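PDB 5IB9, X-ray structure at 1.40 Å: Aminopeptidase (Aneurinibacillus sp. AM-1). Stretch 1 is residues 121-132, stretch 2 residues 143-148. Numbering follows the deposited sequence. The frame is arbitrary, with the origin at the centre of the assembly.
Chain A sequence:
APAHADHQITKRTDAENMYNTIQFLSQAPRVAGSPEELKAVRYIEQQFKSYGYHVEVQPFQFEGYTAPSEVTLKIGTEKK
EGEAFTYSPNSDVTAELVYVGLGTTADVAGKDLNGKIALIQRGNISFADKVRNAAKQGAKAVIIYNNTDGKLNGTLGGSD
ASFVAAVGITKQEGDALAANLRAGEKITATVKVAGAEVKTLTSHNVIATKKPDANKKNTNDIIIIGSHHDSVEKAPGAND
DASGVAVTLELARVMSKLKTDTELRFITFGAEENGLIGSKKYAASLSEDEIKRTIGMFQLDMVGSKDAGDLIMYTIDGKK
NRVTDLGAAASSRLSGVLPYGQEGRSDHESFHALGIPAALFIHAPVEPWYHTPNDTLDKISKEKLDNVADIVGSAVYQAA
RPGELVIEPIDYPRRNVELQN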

# COMPACT_ATOMS: atom_id res chain seq x y z
N GLN A 121 -20.30 -22.67 8.40
CA GLN A 121 -21.49 -21.87 8.56
C GLN A 121 -21.03 -20.41 8.58
O GLN A 121 -20.05 -20.07 9.28
CB GLN A 121 -22.17 -22.20 9.89
CG GLN A 121 -23.14 -21.12 10.36
CD GLN A 121 -24.22 -21.66 11.30
OE1 GLN A 121 -25.39 -21.82 10.89
NE2 GLN A 121 -23.83 -21.94 12.54
N ARG A 122 -21.74 -19.58 7.83
CA ARG A 122 -21.51 -18.11 7.84
C ARG A 122 -21.69 -17.58 9.26
O ARG A 122 -22.64 -17.97 9.96
CB ARG A 122 -22.51 -17.42 6.91
CG ARG A 122 -22.40 -15.85 6.88
CD ARG A 122 -23.18 -15.32 5.70
NE ARG A 122 -23.31 -13.86 5.72
CZ ARG A 122 -24.05 -13.16 4.86
NH1 ARG A 122 -24.11 -11.84 4.98
NH2 ARG A 122 -24.71 -13.77 3.88
N GLY A 123 -20.79 -16.69 9.66
CA GLY A 123 -20.97 -15.92 10.88
C GLY A 123 -19.70 -15.62 11.62
O GLY A 123 -18.68 -16.32 11.47
N ASN A 124 -19.75 -14.55 12.43
CA ASN A 124 -18.68 -14.19 13.38
C ASN A 124 -17.35 -13.68 12.82
O ASN A 124 -16.90 -12.62 13.23
CB ASN A 124 -18.38 -15.30 14.38
CG ASN A 124 -19.49 -15.53 15.38
OD1 ASN A 124 -19.21 -15.80 16.56
ND2 ASN A 124 -20.75 -15.46 14.93
N ILE A 125 -16.71 -14.47 11.95
CA ILE A 125 -15.40 -14.14 11.37
C ILE A 125 -15.51 -13.94 9.83
O ILE A 125 -16.58 -14.20 9.26
CB ILE A 125 -14.27 -15.15 11.78
CG1 ILE A 125 -14.59 -16.61 11.34
CG2 ILE A 125 -14.00 -15.09 13.26
CD1 ILE A 125 -13.38 -17.51 11.50
N SER A 126 -14.44 -13.44 9.18
CA SER A 126 -14.55 -13.06 7.75
C SER A 126 -14.62 -14.33 6.93
O SER A 126 -14.03 -15.34 7.39
CB SER A 126 -13.33 -12.26 7.27
OG SER A 126 -12.12 -12.90 7.59
N PHE A 127 -15.29 -14.30 5.78
CA PHE A 127 -15.15 -15.39 4.78
C PHE A 127 -13.69 -15.76 4.53
O PHE A 127 -13.30 -16.92 4.53
CB PHE A 127 -15.78 -15.07 3.46
CG PHE A 127 -17.23 -14.80 3.52
CD1 PHE A 127 -17.73 -13.60 3.00
CD2 PHE A 127 -18.12 -15.74 4.05
CE1 PHE A 127 -19.09 -13.33 3.02
CE2 PHE A 127 -19.49 -15.48 4.08
CZ PHE A 127 -19.99 -14.27 3.57
N ALA A 128 -12.85 -14.76 4.28
CA ALA A 128 -11.40 -14.97 4.23
C ALA A 128 -10.79 -15.84 5.34
O ALA A 128 -9.99 -16.74 5.07
CB ALA A 128 -10.68 -13.58 4.22
N ASP A 129 -11.08 -15.53 6.60
CA ASP A 129 -10.46 -16.30 7.68
C ASP A 129 -10.94 -17.76 7.80
O ASP A 129 -10.15 -18.65 8.06
CB ASP A 129 -10.66 -15.61 9.01
CG ASP A 129 -9.57 -14.58 9.32
OD1 ASP A 129 -9.78 -13.85 10.31
OD2 ASP A 129 -8.53 -14.51 8.59
N LYS A 130 -12.22 -17.97 7.56
CA LYS A 130 -12.83 -19.32 7.49
C LYS A 130 -12.10 -20.12 6.46
O LYS A 130 -11.69 -21.23 6.74
CB LYS A 130 -14.30 -19.24 7.13
CG LYS A 130 -15.20 -18.65 8.19
CD LYS A 130 -16.52 -18.27 7.52
CE LYS A 130 -17.58 -17.51 8.40
NZ LYS A 130 -17.99 -18.30 9.62
N VAL A 131 -11.87 -19.56 5.26
CA VAL A 131 -11.13 -20.29 4.23
C VAL A 131 -9.67 -20.58 4.68
O VAL A 131 -9.13 -21.71 4.50
CB VAL A 131 -11.21 -19.58 2.86
CG1 VAL A 131 -10.36 -20.28 1.83
CG2 VAL A 131 -12.66 -19.53 2.40
N ARG A 132 -8.98 -19.56 5.19
CA ARG A 132 -7.59 -19.80 5.60
C ARG A 132 -7.47 -20.79 6.78
O ARG A 132 -6.60 -21.67 6.78
CB ARG A 132 -6.91 -18.46 5.97
CG ARG A 132 -6.36 -17.66 4.79
CD ARG A 132 -5.60 -16.43 5.32
NE ARG A 132 -6.54 -15.50 5.92
CZ ARG A 132 -6.94 -14.36 5.36
NH1 ARG A 132 -6.43 -13.95 4.17
NH2 ARG A 132 -7.85 -13.60 5.99
N ILE A 143 -16.91 -25.10 1.51
CA ILE A 143 -18.28 -24.71 1.19
C ILE A 143 -18.83 -23.94 2.38
O ILE A 143 -18.85 -24.39 3.54
CB ILE A 143 -19.18 -25.92 0.91
CG1 ILE A 143 -18.73 -26.67 -0.33
CG2 ILE A 143 -20.68 -25.50 0.83
CD1 ILE A 143 -19.27 -28.14 -0.36
N ILE A 144 -19.21 -22.66 2.13
CA ILE A 144 -19.72 -21.85 3.18
C ILE A 144 -21.24 -21.74 2.98
O ILE A 144 -21.73 -21.57 1.84
CB ILE A 144 -19.03 -20.43 3.22
CG1 ILE A 144 -17.52 -20.58 3.42
CG2 ILE A 144 -19.64 -19.68 4.38
CD1 ILE A 144 -16.78 -19.31 3.31
N TYR A 145 -22.00 -21.93 4.05
CA TYR A 145 -23.45 -21.83 3.90
C TYR A 145 -24.06 -20.65 4.66
O TYR A 145 -23.58 -20.21 5.75
CB TYR A 145 -24.17 -23.15 4.25
CG TYR A 145 -24.08 -23.63 5.67
CD1 TYR A 145 -25.13 -23.44 6.56
CD2 TYR A 145 -22.99 -24.42 6.11
CE1 TYR A 145 -25.10 -23.94 7.86
CE2 TYR A 145 -22.92 -24.93 7.44
CZ TYR A 145 -24.01 -24.71 8.30
OH TYR A 145 -24.00 -25.17 9.61
N ASN A 146 -25.13 -20.13 4.06
CA ASN A 146 -25.72 -18.84 4.49
C ASN A 146 -26.32 -18.85 5.90
O ASN A 146 -26.71 -19.92 6.45
CB ASN A 146 -26.70 -18.29 3.45
CG ASN A 146 -26.68 -16.76 3.37
OD1 ASN A 146 -26.10 -16.07 4.23
ND2 ASN A 146 -27.35 -16.24 2.35
N ASN A 147 -26.36 -17.64 6.45
CA ASN A 147 -26.76 -17.27 7.79
C ASN A 147 -28.20 -16.83 7.80
O ASN A 147 -28.74 -16.55 8.87
CB ASN A 147 -25.98 -16.02 8.20
CG ASN A 147 -25.34 -16.17 9.54
OD1 ASN A 147 -24.47 -15.38 9.90
ND2 ASN A 147 -25.72 -17.22 10.27
N THR A 148 -28.79 -16.77 6.62
CA THR A 148 -29.94 -15.92 6.38
C THR A 148 -30.51 -16.29 5.01
O THR A 148 -30.00 -17.22 4.34
CB THR A 148 -29.52 -14.40 6.46
OG1 THR A 148 -30.53 -13.62 7.13
CG2 THR A 148 -29.19 -13.80 5.06
O HOH W 1 -27.14 -21.43 8.90

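Stretch 1 meets the strand 143-145 and the turn after it at its first two residues, then returns to the strand through the helix that starts at Phe127; together the contacts bury 523 Å², both sides summed. Gln121 pairs with Tyr145 in a parallel beta bridge, and the two side chains leave the sheet on the same face. There the Tyr145 ring lies over the Gln121 backbone: Gln121 CA sits 3.8 Å from the centroid of the Tyr145 ring, a CH-pi contact over its face, and Gln121 CB comes within 3.5 Å of Tyr145 CZ. The extended Gln121 side chain carries its amide toward Asn146, where a water lies 2.7 Å from Gln121 OE1 and 2.9 Å from Asn146 O, in position to link the two.

Arg122 continues the register through a nearly straight hydrogen bond from Arg122 N to Tyr145 O (2.8 Å). Its side chain, with chi1 to chi3 all t, reaches across to the Asn146 side chain and places Arg122 NH2 2.7 Å from Asn146 OD1; the bend at the hydrogen makes this bond weak despite its length. The same Asn146 OD1 accepts from Asn147 N (2.7 Å), so one carbonyl both braces the turn and receives the arginine. At Gly123 the backbone adopts phi/psi of 146/157, where a CB would jam against the preceding carbonyl oxygen, so glycine fits.

Beyond the loop, Ser126 caps the helix, its OG accepting from Asp129 N (3.0 Å). The helix then supplies an apolar setting for buried Ile144: Ile144 CD1 lies 3.9 Å from Phe127 CD2. Lys130 adds its aliphatic portion, with Lys130 CD 4.3 Å from Ile144 CD1, while Lys130 NZ bonds to Gln121 O (2.7 Å) and Gly123 O (2.8 Å), tying the helix back to the segment that pairs with the strand. Val131 completes the setting, with Val131 CG2 4.2 Å from Ile144 CD1.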